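Local coordinates for extracellular solute-binding protein, family 1 (Bifidobacterium longum subsp. infantis ATCC 15697, PDB 3OMB) that probably binds a solute outside the cell and hands it to a membrane transporter, and holds a magnesium ion, at residues Thr43-Lys48 / Asp97-Gly102; Phe115-Lys120 / Lys146-Ala151; Lys133-Ala138 / Ile426-Thr431; His397-Asp402 / Ala430-Asp435. All coordinates share one frame; numbering follows the deposited sequence.

Contact 1: residues Thr43-Lys48 / Asp97-Gly102; sequences TVLVKK and DVNLNG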
loop_
_atom_site.group_PDB
_atom_site.type_symbol
_atom_site.label_atom_id
_atom_site.label_comp_id
_atom_site.label_asym_id
_atom_site.label_seq_id
_atom_site.Cartn_x
_atom_site.Cartn_y
_atom_site.Cartn_z
ATOM N N THR A 43 17.442 2.582 23.477
ATOM C CA THR A 43 17.356 1.500 22.492
ATOM C C THR A 43 16.224 1.774 21.522
ATOM O O THR A 43 15.127 2.156 21.922
ATOM C CB THR A 43 17.138 0.118 23.148
ATOM O OG1 THR A 43 16.063 0.201 24.086
ATOM C CG2 THR A 43 18.398 -0.337 23.884
ATOM N N VAL A 44 16.500 1.599 20.240
ATOM C CA VAL A 44 15.522 1.843 19.195
ATOM C C VAL A 44 15.563 0.696 18.221
ATOM O O VAL A 44 16.587 0.462 17.572
ATOM C CB VAL A 44 15.829 3.135 18.418
ATOM C CG1 VAL A 44 14.751 3.392 17.350
ATOM C CG2 VAL A 44 15.932 4.311 19.365
ATOM N N LEU A 45 14.452 -0.021 18.115
ATOM C CA LEU A 45 14.294 -1.029 17.080
ATOM C C LEU A 45 13.805 -0.302 15.804
ATOM O O LEU A 45 12.944 0.558 15.890
ATOM C CB LEU A 45 13.271 -2.069 17.520
ATOM C CG LEU A 45 12.893 -3.007 16.376
ATOM C CD1 LEU A 45 13.558 -4.343 16.563
ATOM C CD2 LEU A 45 11.385 -3.111 16.267
ATOM N N VAL A 46 14.380 -0.637 14.648
ATOM C CA VAL A 46 14.032 -0.006 13.372
ATOM C C VAL A 46 14.005 -1.066 12.256
ATOM O O VAL A 46 14.988 -1.771 12.004
ATOM C CB VAL A 46 14.999 1.178 12.991
ATOM C CG1 VAL A 46 16.480 0.745 12.978
ATOM C CG2 VAL A 46 14.595 1.787 11.671
ATOM N N LYS A 47 12.864 -1.176 11.608
ATOM C CA LYS A 47 12.717 -2.034 10.438
ATOM C C LYS A 47 13.344 -1.340 9.234
ATOM O O LYS A 47 13.182 -0.127 9.066
ATOM C CB LYS A 47 11.239 -2.288 10.178
ATOM C CG LYS A 47 10.973 -3.400 9.162
ATOM C CD LYS A 47 9.530 -3.386 8.726
ATOM C CE LYS A 47 8.710 -4.362 9.527
ATOM N NZ LYS A 47 7.254 -4.084 9.333
ATOM N N LYS A 48 14.053 -2.120 8.416
ATOM C CA LYS A 48 14.805 -1.633 7.251
ATOM C C LYS A 48 14.435 -2.400 5.975
ATOM O O LYS A 48 13.971 -3.542 6.040
ATOM C CB LYS A 48 16.312 -1.825 7.479
ATOM C CG LYS A 48 16.863 -1.334 8.823
ATOM C CD LYS A 48 16.990 0.196 8.880
ATOM C CE LYS A 48 18.022 0.743 7.880
ATOM N NZ LYS A 48 19.388 0.185 8.050
ATOM N N ASP A 97 13.196 0.458 23.732
ATOM C CA ASP A 97 12.534 1.666 24.244
ATOM C C ASP A 97 11.629 2.331 23.208
ATOM O O ASP A 97 10.493 2.680 23.500
ATOM C CB ASP A 97 13.556 2.702 24.720
ATOM C CG ASP A 97 14.407 2.213 25.881
ATOM O OD1 ASP A 97 13.951 1.301 26.618
ATOM O OD2 ASP A 97 15.536 2.758 26.049
ATOM N N VAL A 98 12.179 2.538 22.016
ATOM C CA VAL A 98 11.469 3.140 20.907
ATOM C C VAL A 98 11.455 2.107 19.781
ATOM O O VAL A 98 12.459 1.443 19.524
ATOM C CB VAL A 98 12.146 4.460 20.444
ATOM C CG1 VAL A 98 11.455 5.054 19.173
ATOM C CG2 VAL A 98 12.186 5.486 21.588
ATOM N N ASN A 99 10.312 1.972 19.115
ATOM C CA ASN A 99 10.157 0.952 18.095
ATOM C C ASN A 99 9.575 1.562 16.836
ATOM O O ASN A 99 8.485 2.146 16.864
ATOM C CB ASN A 99 9.261 -0.165 18.611
ATOM C CG ASN A 99 9.805 -0.803 19.855
ATOM O OD1 ASN A 99 10.588 -1.727 19.776
ATOM N ND2 ASN A 99 9.420 -0.288 21.015
ATOM N N LEU A 100 10.320 1.425 15.742
ATOM C CA LEU A 100 9.934 1.983 14.455
ATOM C C LEU A 100 9.457 0.877 13.519
ATOM O O LEU A 100 10.236 0.014 13.121
ATOM C CB LEU A 100 11.093 2.787 13.824
ATOM C CG LEU A 100 11.799 3.816 14.725
ATOM C CD1 LEU A 100 12.812 4.614 13.923
ATOM C CD2 LEU A 100 10.822 4.767 15.438
ATOM N N ASN A 101 8.171 0.917 13.183
ATOM C CA ASN A 101 7.521 -0.100 12.371
ATOM C C ASN A 101 7.749 -1.492 12.938
ATOM O O ASN A 101 7.972 -2.438 12.194
ATOM C CB ASN A 101 7.969 -0.039 10.907
ATOM C CG ASN A 101 7.343 1.117 10.152
ATOM O OD1 ASN A 101 6.128 1.198 10.018
ATOM N ND2 ASN A 101 8.175 2.004 9.635
ATOM N N GLY A 102 7.721 -1.594 14.261
ATOM C CA GLY A 102 7.883 -2.884 14.930
ATOM C C GLY A 102 6.559 -3.546 15.233
ATOM O O GLY A 102 6.378 -4.718 14.937
HETATM O O HOH W 1 11.316 1.781 10.104
#
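Thr43 turns OG1 into the crowded position between its backbone N and carbonyl carbon (chi1 49°), while Asp97 sets CG anti to its own carbonyl carbon (chi1 -63°), and the two side chains cross at about a right angle. The result is a two-way exchange. OG1 of Thr43 receives the backbone N of Asp97 at 2.9 Å along a nearly straight bond (171°), and Thr43 N reaches Asp97 OD2 at 3.2 Å from above the carboxylate plane. An alanine at Asp97 would lack the carboxylate, which would probably leave Thr43 N without this acceptor and that end of the strand pair less firmly held. From there the strands run parallel: Val98 N bonds to Thr43 O at 3.0 Å, Leu45 N to Val98 O at 2.8 Å and Leu100 N to Leu45 O at 2.8 Å, with Lys47 N to Leu100 O following. On one face Val44 and Val98 lie side by side, and Val44 CG1 meets Leu100 CG at 4.0 Å. On the other, Leu45 CB lies 3.5 Å from Asn99 OD1, and Leu45 CD2 is 3.8 Å from Gly102 CA. The amide nitrogen of Asn99 bonds to Ala96 O and Ser355 O. A water joins Lys47 O to Asn101 ND2. Strand 71-78 pairs along the far edge of 41-48, and 352-356 follows 98-100, an order matching type 2 periplasmic binding proteins. Helix 363-373 packs on Val44, Val98 and Leu100, and helix 79-92 on Leu45 through Trp82.

Contact 2: residues Phe115-Lys120 / Lys146-Ala151; sequences FEDLSK and KGRIYA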
loop_
_atom_site.group_PDB
_atom_site.type_symbol
_atom_site.label_atom_id
_atom_site.label_comp_id
_atom_site.label_asym_id
_atom_site.label_seq_id
_atom_site.Cartn_x
_atom_site.Cartn_y
_atom_site.Cartn_z
ATOM N N PHE A 115 3.301 -1.486 26.374
ATOM C CA PHE A 115 3.444 -0.283 25.557
ATOM C C PHE A 115 2.895 0.935 26.252
ATOM O O PHE A 115 1.915 0.847 26.977
ATOM C CB PHE A 115 2.785 -0.463 24.185
ATOM C CG PHE A 115 3.486 -1.470 23.317
ATOM C CD1 PHE A 115 4.635 -1.129 22.621
ATOM C CD2 PHE A 115 3.011 -2.771 23.215
ATOM C CE1 PHE A 115 5.297 -2.069 21.826
ATOM C CE2 PHE A 115 3.659 -3.711 22.421
ATOM C CZ PHE A 115 4.813 -3.359 21.727
ATOM N N GLU A 116 3.557 2.067 26.038
ATOM C CA GLU A 116 3.140 3.337 26.607
ATOM C C GLU A 116 1.898 3.841 25.893
ATOM O O GLU A 116 1.833 3.782 24.655
ATOM C CB GLU A 116 4.248 4.369 26.428
ATOM C CG GLU A 116 3.969 5.697 27.097
ATOM C CD GLU A 116 3.927 5.593 28.604
ATOM O OE1 GLU A 116 4.594 4.699 29.167
ATOM O OE2 GLU A 116 3.225 6.410 29.237
ATOM N N ASP A 117 0.918 4.317 26.669
ATOM C CA ASP A 117 -0.228 5.010 26.087
ATOM C C ASP A 117 0.159 6.467 25.838
ATOM O O ASP A 117 0.076 7.327 26.727
ATOM C CB ASP A 117 -1.482 4.881 26.961
ATOM C CG ASP A 117 -2.682 5.640 26.391
ATOM O OD1 ASP A 117 -2.585 6.220 25.289
ATOM O OD2 ASP A 117 -3.738 5.670 27.059
ATOM N N LEU A 118 0.570 6.727 24.603
ATOM C CA LEU A 118 1.081 8.036 24.212
ATOM C C LEU A 118 0.062 9.175 24.297
ATOM O O LEU A 118 0.446 10.343 24.305
ATOM C CB LEU A 118 1.725 7.957 22.822
ATOM C CG LEU A 118 2.912 6.988 22.804
ATOM C CD1 LEU A 118 3.449 6.749 21.396
ATOM C CD2 LEU A 118 4.031 7.420 23.754
ATOM N N SER A 119 -1.225 8.837 24.369
ATOM C CA SER A 119 -2.263 9.854 24.478
ATOM C C SER A 119 -2.097 10.668 25.752
ATOM O O SER A 119 -2.466 11.827 25.789
ATOM C CB SER A 119 -3.677 9.245 24.397
ATOM O OG SER A 119 -4.055 8.591 25.595
ATOM N N LYS A 120 -1.514 10.065 26.782
ATOM C CA LYS A 120 -1.208 10.777 28.028
ATOM C C LYS A 120 0.056 11.651 27.966
ATOM O O LYS A 120 0.355 12.350 28.927
ATOM C CB LYS A 120 -1.090 9.781 29.199
ATOM C CG LYS A 120 -2.349 8.937 29.465
ATOM C CD LYS A 120 -3.571 9.800 29.817
ATOM C CE LYS A 120 -4.779 8.943 30.201
ATOM N NZ LYS A 120 -5.369 8.276 29.005
ATOM N N LYS A 146 -10.944 3.336 22.375
ATOM C CA LYS A 146 -10.878 3.623 23.801
ATOM C C LYS A 146 -10.142 4.943 24.008
ATOM O O LYS A 146 -9.895 5.336 25.145
ATOM C CB LYS A 146 -10.165 2.502 24.570
ATOM C CG LYS A 146 -10.608 1.093 24.230
ATOM C CD LYS A 146 -11.676 0.653 25.176
ATOM C CE LYS A 146 -12.079 -0.791 24.956
ATOM N NZ LYS A 146 -13.123 -1.105 25.988
ATOM N N GLY A 147 -9.796 5.615 22.906
ATOM C CA GLY A 147 -9.021 6.866 22.927
ATOM C C GLY A 147 -7.545 6.711 23.258
ATOM O O GLY A 147 -6.846 7.709 23.505
ATOM N N ARG A 148 -7.036 5.482 23.267
ATOM C CA ARG A 148 -5.605 5.311 23.558
ATOM C C ARG A 148 -4.743 5.426 22.291
ATOM O O ARG A 148 -5.219 5.189 21.177
ATOM C CB ARG A 148 -5.329 3.997 24.297
ATOM C CG ARG A 148 -6.121 3.856 25.585
ATOM C CD ARG A 148 -5.661 2.630 26.337
ATOM N NE ARG A 148 -6.343 2.479 27.619
ATOM C CZ ARG A 148 -7.399 1.697 27.825
ATOM N NH1 ARG A 148 -7.936 0.988 26.836
ATOM N NH2 ARG A 148 -7.930 1.635 29.028
ATOM N N ILE A 149 -3.479 5.795 22.469
ATOM C CA ILE A 149 -2.564 5.880 21.329
ATOM C C ILE A 149 -1.366 5.007 21.627
ATOM O O ILE A 149 -0.491 5.378 22.417
ATOM C CB ILE A 149 -2.103 7.311 21.072
ATOM C CG1 ILE A 149 -3.284 8.226 20.758
ATOM C CG2 ILE A 149 -1.062 7.350 19.919
ATOM C CD1 ILE A 149 -2.879 9.735 20.654
ATOM N N TYR A 150 -1.344 3.827 21.029
ATOM C CA TYR A 150 -0.267 2.890 21.279
ATOM C C TYR A 150 0.738 2.876 20.136
ATOM O O TYR A 150 1.899 2.529 20.334
ATOM C CB TYR A 150 -0.831 1.496 21.513
ATOM C CG TYR A 150 -1.406 1.323 22.899
ATOM C CD1 TYR A 150 -0.643 1.631 24.033
ATOM C CD2 TYR A 150 -2.701 0.834 23.084
ATOM C CE1 TYR A 150 -1.146 1.462 25.299
ATOM C CE2 TYR A 150 -3.218 0.653 24.365
ATOM C CZ TYR A 150 -2.431 0.977 25.458
ATOM O OH TYR A 150 -2.920 0.833 26.725
ATOM N N ALA A 151 0.293 3.274 18.949
ATOM C CA ALA A 151 1.127 3.205 17.765
ATOM C C ALA A 151 0.778 4.373 16.880
ATOM O O ALA A 151 -0.316 4.441 16.359
ATOM C CB ALA A 151 0.895 1.865 17.002
HETATM O O HOH W 2 3.443 3.087 22.437
#
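Asp117 OD1 is gripped by three donors: Ile149 N across the contact at 3.0 Å (172° at the hydrogen), and, within its own segment, Ser119 N at 3.1 Å and Ser119 OG at 2.8 Å. All three come from out of the carboxylate plane, Ile149 N over one face, the Ser119 donors over the other. The group gets there because CG stands anti to the backbone N (chi1 178°). An alanine at Asp117 would remove this shared acceptor, probably leaving Ile149 N without its mate and Ser119 OG free to turn. A backbone-to-backbone bond, Leu118 N to Ile149 O at 2.8 Å, runs beside this side-chain link. Asp117 OD2 lies 3.3 Å from Arg148 CG, beside the aliphatic part of the chain; Arg148 NE, 4.2 Å from OD2, is beyond a salt bridge, and NH1 bonds instead to Tyr109. Leu118 CB meets Ile149 CG2 at 4.1 Å in an apolar contact. The Tyr150 ring brings CD1 to 3.3 Å from Glu116 O, which sits at the ring edge near its plane. With Ser119 N returning to the Asp117 side chain, this is an Asx turn opening the 3-10 segment that starts at Leu118 and joining two loops.

Contact 3: residues Lys133-Ala138 / Ile426-Thr431; sequences KQKPDA and IPDEAT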
loop_
_atom_site.group_PDB
_atom_site.type_symbol
_atom_site.label_atom_id
_atom_site.label_comp_id
_atom_site.label_asym_id
_atom_site.label_seq_id
_atom_site.Cartn_x
_atom_site.Cartn_y
_atom_site.Cartn_z
ATOM N N LYS A 133 -3.140 17.540 13.569
ATOM C CA LYS A 133 -3.962 18.689 13.233
ATOM C C LYS A 133 -4.120 18.833 11.717
ATOM O O LYS A 133 -5.237 19.045 11.230
ATOM C CB LYS A 133 -3.411 19.968 13.853
ATOM C CG LYS A 133 -4.263 21.199 13.568
ATOM C CD LYS A 133 -3.606 22.451 14.097
ATOM C CE LYS A 133 -4.128 23.676 13.368
ATOM N NZ LYS A 133 -3.829 24.906 14.154
ATOM N N GLN A 134 -3.022 18.704 10.981
ATOM C CA GLN A 134 -3.054 18.799 9.526
ATOM C C GLN A 134 -3.640 17.555 8.802
ATOM O O GLN A 134 -4.219 17.680 7.717
ATOM C CB GLN A 134 -1.639 19.085 9.003
ATOM C CG GLN A 134 -1.630 19.639 7.599
ATOM C CD GLN A 134 -0.238 19.934 7.135
ATOM O OE1 GLN A 134 0.402 19.089 6.519
ATOM N NE2 GLN A 134 0.263 21.117 7.471
ATOM N N LYS A 135 -3.483 16.375 9.401
ATOM C CA LYS A 135 -3.918 15.125 8.790
ATOM C C LYS A 135 -4.828 14.397 9.777
ATOM O O LYS A 135 -4.384 13.477 10.486
ATOM C CB LYS A 135 -2.713 14.229 8.475
ATOM C CG LYS A 135 -1.516 14.903 7.803
ATOM C CD LYS A 135 -1.772 15.139 6.349
ATOM C CE LYS A 135 -0.613 15.877 5.688
ATOM N NZ LYS A 135 -0.850 15.858 4.206
ATOM N N PRO A 136 -6.111 14.784 9.827
ATOM C CA PRO A 136 -6.966 14.148 10.834
ATOM C C PRO A 136 -7.141 12.650 10.623
ATOM O O PRO A 136 -7.529 11.948 11.565
ATOM C CB PRO A 136 -8.305 14.887 10.708
ATOM C CG PRO A 136 -8.106 15.952 9.678
ATOM C CD PRO A 136 -6.873 15.634 8.901
ATOM N N ASP A 137 -6.868 12.142 9.423
ATOM C CA ASP A 137 -6.957 10.683 9.240
ATOM C C ASP A 137 -5.816 9.916 9.948
ATOM O O ASP A 137 -5.985 8.743 10.310
ATOM C CB ASP A 137 -7.076 10.286 7.763
ATOM C CG ASP A 137 -8.506 10.512 7.186
ATOM O OD1 ASP A 137 -9.400 11.095 7.873
ATOM O OD2 ASP A 137 -8.730 10.101 6.021
ATOM N N ALA A 138 -4.670 10.588 10.146
ATOM C CA ALA A 138 -3.550 10.041 10.915
ATOM C C ALA A 138 -3.854 9.982 12.392
ATOM O O ALA A 138 -3.418 9.065 13.068
ATOM C CB ALA A 138 -2.293 10.852 10.703
ATOM N N ILE A 426 5.759 14.082 6.544
ATOM C CA ILE A 426 6.178 15.155 5.648
ATOM C C ILE A 426 5.018 16.120 5.596
ATOM O O ILE A 426 3.940 15.757 5.090
ATOM C CB ILE A 426 6.464 14.667 4.202
ATOM C CG1 ILE A 426 7.533 13.562 4.173
ATOM C CG2 ILE A 426 6.891 15.860 3.292
ATOM C CD1 ILE A 426 8.868 13.989 4.649
ATOM N N PRO A 427 5.225 17.349 6.114
ATOM C CA PRO A 427 4.129 18.326 6.226
ATOM C C PRO A 427 3.757 18.917 4.861
ATOM O O PRO A 427 4.596 18.928 3.952
ATOM C CB PRO A 427 4.711 19.392 7.146
ATOM C CG PRO A 427 6.246 19.340 6.833
ATOM C CD PRO A 427 6.533 17.895 6.545
ATOM N N ASP A 428 2.520 19.407 4.722
ATOM C CA ASP A 428 2.055 19.944 3.433
ATOM C C ASP A 428 2.846 21.160 2.990
ATOM O O ASP A 428 2.930 21.453 1.781
ATOM C CB ASP A 428 0.587 20.303 3.464
ATOM C CG ASP A 428 -0.316 19.080 3.435
ATOM O OD1 ASP A 428 0.197 17.949 3.204
ATOM O OD2 ASP A 428 -1.539 19.264 3.652
ATOM N N GLU A 429 3.432 21.864 3.954
ATOM C CA GLU A 429 4.196 23.063 3.611
ATOM C C GLU A 429 5.546 22.709 2.954
ATOM O O GLU A 429 6.183 23.573 2.386
ATOM C CB GLU A 429 4.312 24.042 4.813
ATOM C CG GLU A 429 4.915 23.443 6.083
ATOM C CD GLU A 429 3.903 22.731 7.031
ATOM O OE1 GLU A 429 2.762 22.350 6.627
ATOM O OE2 GLU A 429 4.297 22.528 8.221
ATOM N N ALA A 430 5.955 21.435 3.001
ATOM C CA ALA A 430 7.210 21.019 2.364
ATOM C C ALA A 430 7.047 20.771 0.866
ATOM O O ALA A 430 6.109 20.095 0.445
ATOM C CB ALA A 430 7.757 19.791 3.012
ATOM N N THR A 431 7.966 21.336 0.084
ATOM C CA THR A 431 8.046 21.136 -1.356
ATOM C C THR A 431 9.356 20.420 -1.650
ATOM O O THR A 431 10.434 20.938 -1.351
ATOM C CB THR A 431 7.977 22.486 -2.161
ATOM O OG1 THR A 431 6.787 23.190 -1.805
ATOM C CG2 THR A 431 7.956 22.231 -3.692
HETATM O O HOH W 3 -3.413 17.886 4.474
#
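Gln134 and Glu429 supply one of two side-chain amide hydrogen bonds, both made by the same Gln134 group. Its chain runs extended beyond CG, with CG anti to the backbone N (chi1 -161°), which carries the amide across to the loop. There NE2 donates to Glu429 OE1 at 2.9 Å, taking the syn lone pair on the side of the other carboxylate oxygen; the acceptor lies in the amide plane, although the amide and carboxylate planes stand 76° apart. At the other end OE1 accepts the backbone N of Asp428 at 2.8 Å, with 160° at the hydrogen. Asp428 and Glu429 are the central residues of a type I beta turn closed by Ala430 N to Pro427 O at 3.0 Å, and this turn presents both partners to the amide. The ionic part is a tip-to-tip salt bridge from Lys135 NZ to Asp428 OD1, met on the syn side; its modelled length of 2.5 Å is unusually short and should not be read closely. Lys135 NZ also makes a salt bridge to Glu348. The third kind is water-mediated: one water donates to Asp428 OD2 and has weak links to Gln134 O and Lys135 NZ. The chemistry is thus almost wholly polar. Opposite bonding roles at OE1 and NE2 fix which way round the amide sits, and an ammonium group shared by two carboxylates would probably stay charged.

Contact 4: residues His397-Asp402 / Ala430-Asp435; sequences HEYTVD and ATIKGD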
loop_
_atom_site.group_PDB
_atom_site.type_symbol
_atom_site.label_atom_id
_atom_site.label_comp_id
_atom_site.label_asym_id
_atom_site.label_seq_id
_atom_site.Cartn_x
_atom_site.Cartn_y
_atom_site.Cartn_z
ATOM N N HIS A 397 11.490 25.253 3.830
ATOM C CA HIS A 397 10.641 24.092 3.594
ATOM C C HIS A 397 10.815 23.546 2.175
ATOM O O HIS A 397 9.868 22.994 1.590
ATOM C CB HIS A 397 9.170 24.430 3.857
ATOM C CG HIS A 397 8.922 25.043 5.198
ATOM N ND1 HIS A 397 8.951 24.310 6.367
ATOM C CD2 HIS A 397 8.665 26.325 5.558
ATOM C CE1 HIS A 397 8.711 25.113 7.389
ATOM N NE2 HIS A 397 8.539 26.341 6.927
ATOM N N GLU A 398 12.014 23.694 1.622
ATOM C CA GLU A 398 12.255 23.310 0.234
ATOM C C GLU A 398 13.507 22.491 0.055
ATOM O O GLU A 398 14.571 22.811 0.614
ATOM C CB GLU A 398 12.306 24.528 -0.692
ATOM C CG GLU A 398 10.957 25.191 -0.916
ATOM C CD GLU A 398 10.543 26.095 0.250
ATOM O OE1 GLU A 398 11.429 26.664 0.946
ATOM O OE2 GLU A 398 9.322 26.214 0.485
ATOM N N TYR A 399 13.366 21.441 -0.751
ATOM C CA TYR A 399 14.399 20.441 -0.907
ATOM C C TYR A 399 14.494 20.012 -2.365
ATOM O O TYR A 399 13.487 19.959 -3.076
ATOM C CB TYR A 399 14.112 19.231 0.001
ATOM C CG TYR A 399 13.716 19.624 1.414
ATOM C CD1 TYR A 399 14.674 19.730 2.432
ATOM C CD2 TYR A 399 12.382 19.914 1.727
ATOM C CE1 TYR A 399 14.296 20.106 3.728
ATOM C CE2 TYR A 399 12.007 20.287 2.998
ATOM C CZ TYR A 399 12.956 20.377 3.999
ATOM O OH TYR A 399 12.552 20.750 5.264
ATOM N N THR A 400 15.708 19.710 -2.800
ATOM C CA THR A 400 15.923 19.176 -4.146
ATOM C C THR A 400 16.654 17.855 -4.028
ATOM O O THR A 400 17.683 17.771 -3.357
ATOM C CB THR A 400 16.719 20.154 -5.053
ATOM O OG1 THR A 400 15.979 21.372 -5.199
ATOM C CG2 THR A 400 16.967 19.546 -6.457
ATOM N N VAL A 401 16.095 16.831 -4.664
ATOM C CA VAL A 401 16.720 15.517 -4.727
ATOM C C VAL A 401 17.623 15.433 -5.955
ATOM O O VAL A 401 17.254 15.871 -7.042
ATOM C CB VAL A 401 15.668 14.390 -4.773
ATOM C CG1 VAL A 401 16.332 13.018 -4.860
ATOM C CG2 VAL A 401 14.760 14.455 -3.558
ATOM N N ASP A 402 18.814 14.877 -5.758
ATOM C CA ASP A 402 19.719 14.553 -6.853
ATOM C C ASP A 402 19.534 13.088 -7.234
ATOM O O ASP A 402 20.020 12.187 -6.558
ATOM C CB ASP A 402 21.160 14.813 -6.432
ATOM C CG ASP A 402 22.167 14.399 -7.493
ATOM O OD1 ASP A 402 23.316 14.882 -7.396
ATOM O OD2 ASP A 402 21.824 13.603 -8.411
ATOM N N ALA A 430 5.955 21.435 3.001
ATOM C CA ALA A 430 7.210 21.019 2.364
ATOM C C ALA A 430 7.047 20.771 0.866
ATOM O O ALA A 430 6.109 20.095 0.445
ATOM C CB ALA A 430 7.757 19.791 3.012
ATOM N N THR A 431 7.966 21.336 0.084
ATOM C CA THR A 431 8.046 21.136 -1.356
ATOM C C THR A 431 9.356 20.420 -1.650
ATOM O O THR A 431 10.434 20.938 -1.351
ATOM C CB THR A 431 7.977 22.486 -2.161
ATOM O OG1 THR A 431 6.787 23.190 -1.805
ATOM C CG2 THR A 431 7.956 22.231 -3.692
ATOM N N ILE A 432 9.237 19.210 -2.189
ATOM C CA ILE A 432 10.383 18.390 -2.596
ATOM C C ILE A 432 10.442 18.300 -4.127
ATOM O O ILE A 432 9.500 17.819 -4.764
ATOM C CB ILE A 432 10.291 16.977 -2.001
ATOM C CG1 ILE A 432 10.282 17.040 -0.463
ATOM C CG2 ILE A 432 11.450 16.118 -2.482
ATOM C CD1 ILE A 432 9.828 15.773 0.233
ATOM N N LYS A 433 11.546 18.769 -4.701
ATOM C CA LYS A 433 11.808 18.660 -6.138
ATOM C C LYS A 433 12.668 17.417 -6.448
ATOM O O LYS A 433 13.631 17.139 -5.750
ATOM C CB LYS A 433 12.494 19.949 -6.610
ATOM C CG LYS A 433 13.029 19.939 -8.027
ATOM C CD LYS A 433 13.701 21.280 -8.382
ATOM C CE LYS A 433 14.163 21.302 -9.844
ATOM N NZ LYS A 433 15.242 22.317 -10.091
ATOM N N GLY A 434 12.298 16.661 -7.478
ATOM C CA GLY A 434 13.102 15.532 -7.958
ATOM C C GLY A 434 12.835 14.165 -7.350
ATOM O O GLY A 434 13.622 13.243 -7.577
ATOM N N ASP A 435 11.773 14.011 -6.552
ATOM C CA ASP A 435 11.354 12.670 -6.105
ATOM C C ASP A 435 10.596 12.057 -7.283
ATOM O O ASP A 435 9.393 12.256 -7.418
ATOM C CB ASP A 435 10.478 12.735 -4.840
ATOM C CG ASP A 435 10.007 11.323 -4.338
ATOM O OD1 ASP A 435 10.207 10.307 -5.054
ATOM O OD2 ASP A 435 9.413 11.229 -3.224
HETATM O O HOH W 4 7.338 24.619 0.236
#
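Strands 398-401 and 431-433 run parallel, their axes 4.6 Å apart at closest and 20° from each other, and four backbone bonds join them: Thr431 N to His397 O at 2.9 Å, Tyr399 N to Thr431 O, Lys433 N to Tyr399 O, and Val401 N to Lys433 O at 2.7 Å. On the face of Tyr399 and Ile432 the contacts are apolar. With CG anti to the carbonyl carbon (chi1 -46°), the Tyr399 ring brings CD2 to 4.2 Å from Ile432 CG1, while Ala430 CB lies at the ring edge, 4.3 Å from CE2. Val401 CG2 meets Ile432 CG2 at 3.9 Å. On the face of Glu398, Thr431, Thr400 and Lys433, the last two side chains lie alongside each other, Thr400 OG1 being 3.9 Å from Lys433 CD, and a water lies between Glu398 OE2 and Thr431 OG1. Gly434 has a positive phi (90°), and a CB there would clash with Val401 O. The hydroxyl of Tyr399 and ND1 of His397 both bond to Glu376. This is a beta-alpha-beta unit whose connection contains helix 403-411, begun by the Asp402 cap; Asp435, whose OD2 bonds to Tyr160, caps helix 436-452 through a weak bond. Strand 391-395 pairs antiparallel on the other side of 398-401, and helix 376-384 packs through Leu384 on Val401 and Ile432.

Overall arrangement
Contacts 1 and 2 follow one another along the chain, their centres about 17 Å apart. Strand 352-356 ties them: it borders strand 98-100 of contact 1 and packs on Phe115 and Leu118 of contact 2. Contact 3 interleaves with contact 2, since 133-138 falls between the two segments of contact 2, and it spans 287 residues to reach the loop before strand 431-433. It shares Ala430 and Thr431 with contact 4, whose centre is about 16 Å away, so that the turn leads directly into the small sheet; helix 376-384 touches both. Segments far apart in the sequence, from residue 43 to 435, thus come together in one part of the fold, and all four lie away from the magnesium site.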